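PDB 4Q7O: immunity protein from Neisseria meningitidis, which probably protects the cell that makes it by binding and neutralising the matching toxin of a contact-dependent growth-inhibition system. Local coordinates for the interface of chains A and B. Sequence-based numbering; all coordinates share one arbitrary frame. Chains: chain A/B, Immunity protein.

Contact 1: the interface of chains A and B. Residues chain A 4, 6-7, 29, 33; chain B 17, 20-22.
A:Glu29, on helix 22-34 of chain A, runs antiparallel alongside B:Phe22 and B:Asn20, and this is the tight part of this corner of the chain A–chain B interface. Its CB lies 3.6 Å from CD2 of B:Phe22, while A:Gln33, one turn further on, adds its CB near the far end of the same ring. Beyond CG the extended chain carries the carboxylate past the side-chain amide of B:Asn20, the two planes turned 77° apart. At the tip, OE2 of A:Glu29 comes within 2.7 Å of the backbone O of B:Ile17, at the end of helix 10-18. Two such oxygens would be expected to repel unless the carboxyl group is protonated, which the structure does not show, so a bond here is doubtful.

B:Asn20, its CG swung opposite its own backbone N (chi1 -153°), reaches into chain A, where its amide is sandwiched. One face is covered by CB of A:Asn7, 3.7 Å from CG; over the other lies the methyl CE of A:Met4, 4.0 Å from CG and brought there by a bend at chi3 (-64°). One water takes up the polar ends: it sits 2.7 Å from OD1 of B:Asn20 and 2.9 Å from the backbone O of A:Glu29, and it receives NE2 of A:Gln33 at 3.1 Å.

The packing is looser at the thioether of A:Met4, whose SD only grazes the imidazole CD2 of B:His21 at 4.2 Å.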
ATOM      1  N   MET A   4       9.113   8.037 -10.746  1.00 25.03           N
ATOM      2  CA  MET A   4       8.441   8.573  -9.563  1.00 24.33           C
ATOM      3  C   MET A   4       9.466   9.090  -8.555  1.00 24.80           C
ATOM      4  O   MET A   4      10.674   8.981  -8.791  1.00 25.80           O
ATOM      5  CB  MET A   4       7.525   7.503  -8.944  1.00 23.53           C
ATOM      6  CG  MET A   4       8.205   6.180  -8.610  1.00 20.57           C
ATOM      7  SD  MET A   4       7.062   4.781  -8.418  1.00 15.31           S
ATOM      8  CE  MET A   4       6.105   5.296  -6.989  1.00 18.03           C
ATOM      9  N   ASN A   6      11.790   8.772  -5.621  1.00 22.98           N
ATOM     10  CA  ASN A   6      12.457   7.588  -5.100  1.00 23.76           C
ATOM     11  C   ASN A   6      12.156   7.390  -3.617  1.00 21.42           C
ATOM     12  O   ASN A   6      11.964   8.360  -2.889  1.00 22.14           O
ATOM     13  CB  ASN A   6      13.950   7.701  -5.371  1.00 27.38           C
ATOM     14  CG  ASN A   6      14.232   8.192  -6.782  1.00 30.52           C
ATOM     15  OD1 ASN A   6      13.347   8.189  -7.637  1.00 31.70           O
ATOM     16  ND2 ASN A   6      15.454   8.626  -7.028  1.00 32.16           N
ATOM     17  N   ASN A   7      12.087   6.140  -3.172  1.00 18.68           N
ATOM     18  CA  ASN A   7      11.709   5.883  -1.784  1.00 17.02           C
ATOM     19  C   ASN A   7      12.778   6.325  -0.803  1.00 15.84           C
ATOM     20  O   ASN A   7      13.953   5.984  -0.946  1.00 17.37           O
ATOM     21  CB  ASN A   7      11.350   4.417  -1.535  1.00 17.53           C
ATOM     22  CG  ASN A   7      11.186   4.108  -0.051  1.00 17.23           C
ATOM     23  OD1 ASN A   7      11.887   3.261   0.506  1.00 20.76           O
ATOM     24  ND2 ASN A   7      10.275   4.816   0.603  1.00 14.09           N
ATOM     25  N   GLU A  29       4.866   6.043   2.335  1.00  5.64           N
ATOM     26  CA  GLU A  29       5.204   6.089   0.913  1.00  5.67           C
ATOM     27  C   GLU A  29       4.165   6.874   0.113  1.00  5.59           C
ATOM     28  O   GLU A  29       4.506   7.614  -0.813  1.00  6.90           O
ATOM     29  CB  GLU A  29       5.380   4.677   0.333  1.00  5.21           C
ATOM     30  CG  GLU A  29       6.686   3.992   0.760  1.00  6.62           C
ATOM     31  CD  GLU A  29       6.952   2.649   0.084  1.00  7.41           C
ATOM     32  OE1 GLU A  29       6.045   2.092  -0.575  1.00  8.09           O
ATOM     33  OE2 GLU A  29       8.092   2.146   0.232  1.00  7.03           O
ATOM     34  N   GLN A  33       4.963  10.394  -1.807  1.00  7.30           N
ATOM     35  CA  GLN A  33       4.831  10.403  -3.258  1.00  8.05           C
ATOM     36  C   GLN A  33       3.830  11.455  -3.752  1.00  8.69           C
ATOM     37  O   GLN A  33       4.091  12.158  -4.725  1.00 10.42           O
ATOM     38  CB  GLN A  33       4.397   9.025  -3.763  1.00  9.99           C
ATOM     39  CG  GLN A  33       4.567   8.864  -5.263  1.00 13.38           C
ATOM     40  CD  GLN A  33       6.032   8.907  -5.680  1.00 17.94           C
ATOM     41  OE1 GLN A  33       6.368   9.467  -6.719  1.00 20.78           O
ATOM     42  NE2 GLN A  33       6.907   8.313  -4.866  1.00 19.68           N
TER
ATOM     43  N   ILE B  17       6.617  -2.896  -1.317  1.00  6.80           N
ATOM     44  CA  ILE B  17       7.000  -1.755  -0.493  1.00  7.15           C
ATOM     45  C   ILE B  17       8.454  -1.367  -0.741  1.00  6.25           C
ATOM     46  O   ILE B  17       8.774  -0.188  -0.901  1.00  6.59           O
ATOM     47  CB  ILE B  17       6.734  -2.025   1.008  1.00  7.13           C
ATOM     48  CG1 ILE B  17       5.225  -2.059   1.262  1.00  9.54           C
ATOM     49  CG2 ILE B  17       7.413  -0.978   1.894  1.00  9.46           C
ATOM     50  CD1 ILE B  17       4.861  -2.627   2.613  1.00 11.99           C
ATOM     51  N   ASN B  20       8.790   0.674  -3.773  1.00  6.67           N
ATOM     52  CA  ASN B  20       7.986   1.903  -3.792  1.00  7.45           C
ATOM     53  C   ASN B  20       6.719   1.718  -4.636  1.00  7.58           C
ATOM     54  O   ASN B  20       6.156   2.673  -5.164  1.00  9.65           O
ATOM     55  CB  ASN B  20       8.813   3.103  -4.279  1.00  8.93           C
ATOM     56  CG  ASN B  20       8.318   4.432  -3.736  1.00 11.89           C
ATOM     57  OD1 ASN B  20       7.571   4.493  -2.754  1.00 11.88           O
ATOM     58  ND2 ASN B  20       8.750   5.517  -4.375  1.00 15.06           N
ATOM     59  N   HIS B  21       6.267   0.475  -4.750  1.00  6.18           N
ATOM     60  CA  HIS B  21       5.052   0.162  -5.507  1.00  5.53           C
ATOM     61  C   HIS B  21       3.900  -0.187  -4.580  1.00  6.11           C
ATOM     62  O   HIS B  21       3.272  -1.242  -4.710  1.00  6.82           O
ATOM     63  CB  HIS B  21       5.330  -0.963  -6.503  1.00  6.72           C
ATOM     64  CG  HIS B  21       6.297  -0.564  -7.572  1.00  6.43           C
ATOM     65  ND1 HIS B  21       7.034  -1.478  -8.295  1.00  7.20           N
ATOM     66  CD2 HIS B  21       6.646   0.658  -8.044  1.00  6.23           C
ATOM     67  CE1 HIS B  21       7.792  -0.835  -9.161  1.00  7.72           C
ATOM     68  NE2 HIS B  21       7.574   0.463  -9.033  1.00  6.86           N
ATOM     69  N   PHE B  22       3.640   0.721  -3.646  1.00  5.97           N
ATOM     70  CA  PHE B  22       2.606   0.540  -2.639  1.00  6.01           C
ATOM     71  C   PHE B  22       1.206   0.367  -3.234  1.00  5.99           C
ATOM     72  O   PHE B  22       0.344  -0.245  -2.610  1.00  7.04           O
ATOM     73  CB  PHE B  22       2.629   1.697  -1.636  1.00  5.92           C
ATOM     74  CG  PHE B  22       2.532   3.053  -2.280  1.00  7.07           C
ATOM     75  CD1 PHE B  22       1.293   3.633  -2.527  1.00  8.16           C
ATOM     76  CD2 PHE B  22       3.681   3.745  -2.642  1.00  8.70           C
ATOM     77  CE1 PHE B  22       1.195   4.884  -3.116  1.00  8.34           C
ATOM     78  CE2 PHE B  22       3.596   4.994  -3.240  1.00  8.58           C
ATOM     79  CZ  PHE B  22       2.347   5.568  -3.483  1.00  9.29           C
TER
HETATM   80  O   HOH W   1       7.040   7.062  -2.000  1.00 12.35           O

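Contact 2: the interface of chains A and B. Residues chain A 26, 29-30, 33-34; chain B 22, 26, 98.
B:Phe22 inserts its ring against helix 22-34 of chain A, where A:Ile26, A:Thr30 and A:Phe34 are spaced a turn apart. In this contact-dependent growth-inhibition immunity protein the pairing is a helix-against-helix contact, since B:Phe22 and B:Ile26 lie on the same helix of the other copy. The structure alone does not settle whether the dimer also forms in solution.

The phenylalanine can be followed outwards. Its CB passes the methyl CG2 of A:Ile26 at 4.0 Å. CG, near OE1 of A:Glu29, sits between the backbone N and carbonyl carbon of its own residue (chi1 54°), which turns the ring towards the partner helix. One ring face is laid on the helix backbone, with the amide N of A:Thr30 4.1 Å above the plane and over its centre. Over that same face, the hydroxyl OG1 of A:Thr30 stands above the CD1–CE1 edge and A:Glu29 above the CD2–CE2 edge. The far atom, CZ, reaches CZ of A:Phe34 at 3.6 Å. Here B:Phe22 brings its edge to the face of A:Phe34, near that ring's CZ and CE2, with the two planes 68° apart.

A:Phe34 also has B:Glu98, at the start of strand 98-103, at its own edge: the carboxylate oxygen OE1 lies in the ring plane, 3.6 Å from CE2, with the carboxylate perpendicular to the ring. The same OE1 holds a water at 2.5 Å, which is bound in turn by OG1 of A:Thr30. That hydroxyl donates to the backbone O of A:Ile26 at 2.7 Å, from above the carbonyl plane, a bond that fixes its rotation beside the phenylalanine. Next to this polar chain, CG2 of A:Ile26 packs obliquely on CD1 of B:Ile26 at 3.6 Å.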
ATOM      1  N   ILE A  26       3.132   1.758   3.743  1.00  5.42           N
ATOM      2  CA  ILE A  26       2.273   2.223   2.657  1.00  6.27           C
ATOM      3  C   ILE A  26       1.818   3.658   2.930  1.00  5.87           C
ATOM      4  O   ILE A  26       1.821   4.509   2.029  1.00  6.77           O
ATOM      5  CB  ILE A  26       1.067   1.297   2.452  1.00  6.92           C
ATOM      6  CG1 ILE A  26       1.551  -0.086   2.017  1.00  7.62           C
ATOM      7  CG2 ILE A  26       0.103   1.886   1.418  1.00  8.48           C
ATOM      8  CD1 ILE A  26       0.513  -1.160   2.191  1.00  9.32           C
ATOM      9  N   GLU A  29       4.866   6.043   2.335  1.00  5.64           N
ATOM     10  CA  GLU A  29       5.204   6.089   0.913  1.00  5.67           C
ATOM     11  C   GLU A  29       4.165   6.874   0.113  1.00  5.59           C
ATOM     12  O   GLU A  29       4.506   7.614  -0.813  1.00  6.90           O
ATOM     13  CB  GLU A  29       5.380   4.677   0.333  1.00  5.21           C
ATOM     14  CG  GLU A  29       6.686   3.992   0.760  1.00  6.62           C
ATOM     15  CD  GLU A  29       6.952   2.649   0.084  1.00  7.41           C
ATOM     16  OE1 GLU A  29       6.045   2.092  -0.575  1.00  8.09           O
ATOM     17  OE2 GLU A  29       8.092   2.146   0.232  1.00  7.03           O
ATOM     18  N   THR A  30       2.901   6.714   0.493  1.00  5.41           N
ATOM     19  CA  THR A  30       1.796   7.418  -0.149  1.00  6.22           C
ATOM     20  C   THR A  30       1.933   8.929   0.018  1.00  6.27           C
ATOM     21  O   THR A  30       1.864   9.681  -0.951  1.00  5.99           O
ATOM     22  CB  THR A  30       0.439   6.975   0.440  1.00  6.70           C
ATOM     23  OG1 THR A  30       0.216   5.588   0.152  1.00  8.19           O
ATOM     24  CG2 THR A  30      -0.701   7.793  -0.141  1.00  8.07           C
ATOM     25  N   GLN A  33       4.963  10.394  -1.807  1.00  7.30           N
ATOM     26  CA  GLN A  33       4.831  10.403  -3.258  1.00  8.05           C
ATOM     27  C   GLN A  33       3.830  11.455  -3.752  1.00  8.69           C
ATOM     28  O   GLN A  33       4.091  12.158  -4.725  1.00 10.42           O
ATOM     29  CB  GLN A  33       4.397   9.025  -3.763  1.00  9.99           C
ATOM     30  CG  GLN A  33       4.567   8.864  -5.263  1.00 13.38           C
ATOM     31  CD  GLN A  33       6.032   8.907  -5.680  1.00 17.94           C
ATOM     32  OE1 GLN A  33       6.368   9.467  -6.719  1.00 20.78           O
ATOM     33  NE2 GLN A  33       6.907   8.313  -4.866  1.00 19.68           N
ATOM     34  N   PHE A  34       2.680  11.553  -3.091  1.00  8.32           N
ATOM     35  CA  PHE A  34       1.572  12.339  -3.636  1.00  8.64           C
ATOM     36  C   PHE A  34       1.434  13.751  -3.066  1.00  9.06           C
ATOM     37  O   PHE A  34       0.747  14.589  -3.649  1.00 12.17           O
ATOM     38  CB  PHE A  34       0.237  11.602  -3.453  1.00  9.60           C
ATOM     39  CG  PHE A  34       0.177  10.252  -4.102  1.00 11.63           C
ATOM     40  CD1 PHE A  34       0.865   9.979  -5.274  1.00 13.48           C
ATOM     41  CD2 PHE A  34      -0.589   9.247  -3.532  1.00 13.26           C
ATOM     42  CE1 PHE A  34       0.799   8.716  -5.860  1.00 14.76           C
ATOM     43  CE2 PHE A  34      -0.668   7.994  -4.117  1.00 14.84           C
ATOM     44  CZ  PHE A  34       0.030   7.730  -5.278  1.00 15.14           C
TER
ATOM     45  N   PHE B  22       3.640   0.721  -3.646  1.00  5.97           N
ATOM     46  CA  PHE B  22       2.606   0.540  -2.639  1.00  6.01           C
ATOM     47  C   PHE B  22       1.206   0.367  -3.234  1.00  5.99           C
ATOM     48  O   PHE B  22       0.344  -0.245  -2.610  1.00  7.04           O
ATOM     49  CB  PHE B  22       2.629   1.697  -1.636  1.00  5.92           C
ATOM     50  CG  PHE B  22       2.532   3.053  -2.280  1.00  7.07           C
ATOM     51  CD1 PHE B  22       1.293   3.633  -2.527  1.00  8.16           C
ATOM     52  CD2 PHE B  22       3.681   3.745  -2.642  1.00  8.70           C
ATOM     53  CE1 PHE B  22       1.195   4.884  -3.116  1.00  8.34           C
ATOM     54  CE2 PHE B  22       3.596   4.994  -3.240  1.00  8.58           C
ATOM     55  CZ  PHE B  22       2.347   5.568  -3.483  1.00  9.29           C
ATOM     56  N   ILE B  26      -1.713  -2.361  -1.947  1.00  6.43           N
ATOM     57  CA  ILE B  26      -3.098  -2.012  -1.649  1.00  6.61           C
ATOM     58  C   ILE B  26      -4.055  -2.788  -2.541  1.00  6.51           C
ATOM     59  O   ILE B  26      -5.091  -3.268  -2.085  1.00  8.01           O
ATOM     60  CB  ILE B  26      -3.331  -0.498  -1.836  1.00  6.71           C
ATOM     61  CG1 ILE B  26      -2.473   0.296  -0.850  1.00  7.88           C
ATOM     62  CG2 ILE B  26      -4.806  -0.133  -1.664  1.00  8.39           C
ATOM     63  CD1 ILE B  26      -2.486   1.785  -1.134  1.00  8.36           C
ATOM     64  N   GLU B  98      -5.311   6.340  -6.896  1.00  8.34           N
ATOM     65  CA  GLU B  98      -3.871   6.208  -6.703  1.00  7.72           C
ATOM     66  C   GLU B  98      -3.367   5.281  -7.801  1.00  7.45           C
ATOM     67  O   GLU B  98      -3.793   4.131  -7.893  1.00  8.09           O
ATOM     68  CB  GLU B  98      -3.583   5.615  -5.331  1.00  9.80           C
ATOM     69  CG  GLU B  98      -4.281   6.341  -4.199  1.00 11.38           C
ATOM     70  CD  GLU B  98      -3.989   5.698  -2.860  1.00 12.77           C
ATOM     71  OE1 GLU B  98      -2.791   5.486  -2.560  1.00 12.62           O
ATOM     72  OE2 GLU B  98      -4.949   5.385  -2.120  1.00 15.09           O
TER
HETATM   73  O   HOH W   2      -2.372   4.809  -0.159  1.00 10.09           O

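Contact 1 and contact 2 are neighbouring parts of one interface, the centres of their C-alpha atoms about 6 Å apart. They share A:Glu29, A:Gln33 and B:Phe22: contact 1 takes the A:Glu29 side of the phenylalanine ring, and contact 2 carries on over the same face to the A:Thr30 side and the edge at A:Phe34. Helix 22-34 of chain A runs through both: contact 1 extends from it to the N-terminal segment of chain A and the turn between the first two helices of chain B, and contact 2 to strand 98-103 of chain B. Because the interface is not an exact two-fold, equivalent residues of the two copies need not make the same contacts.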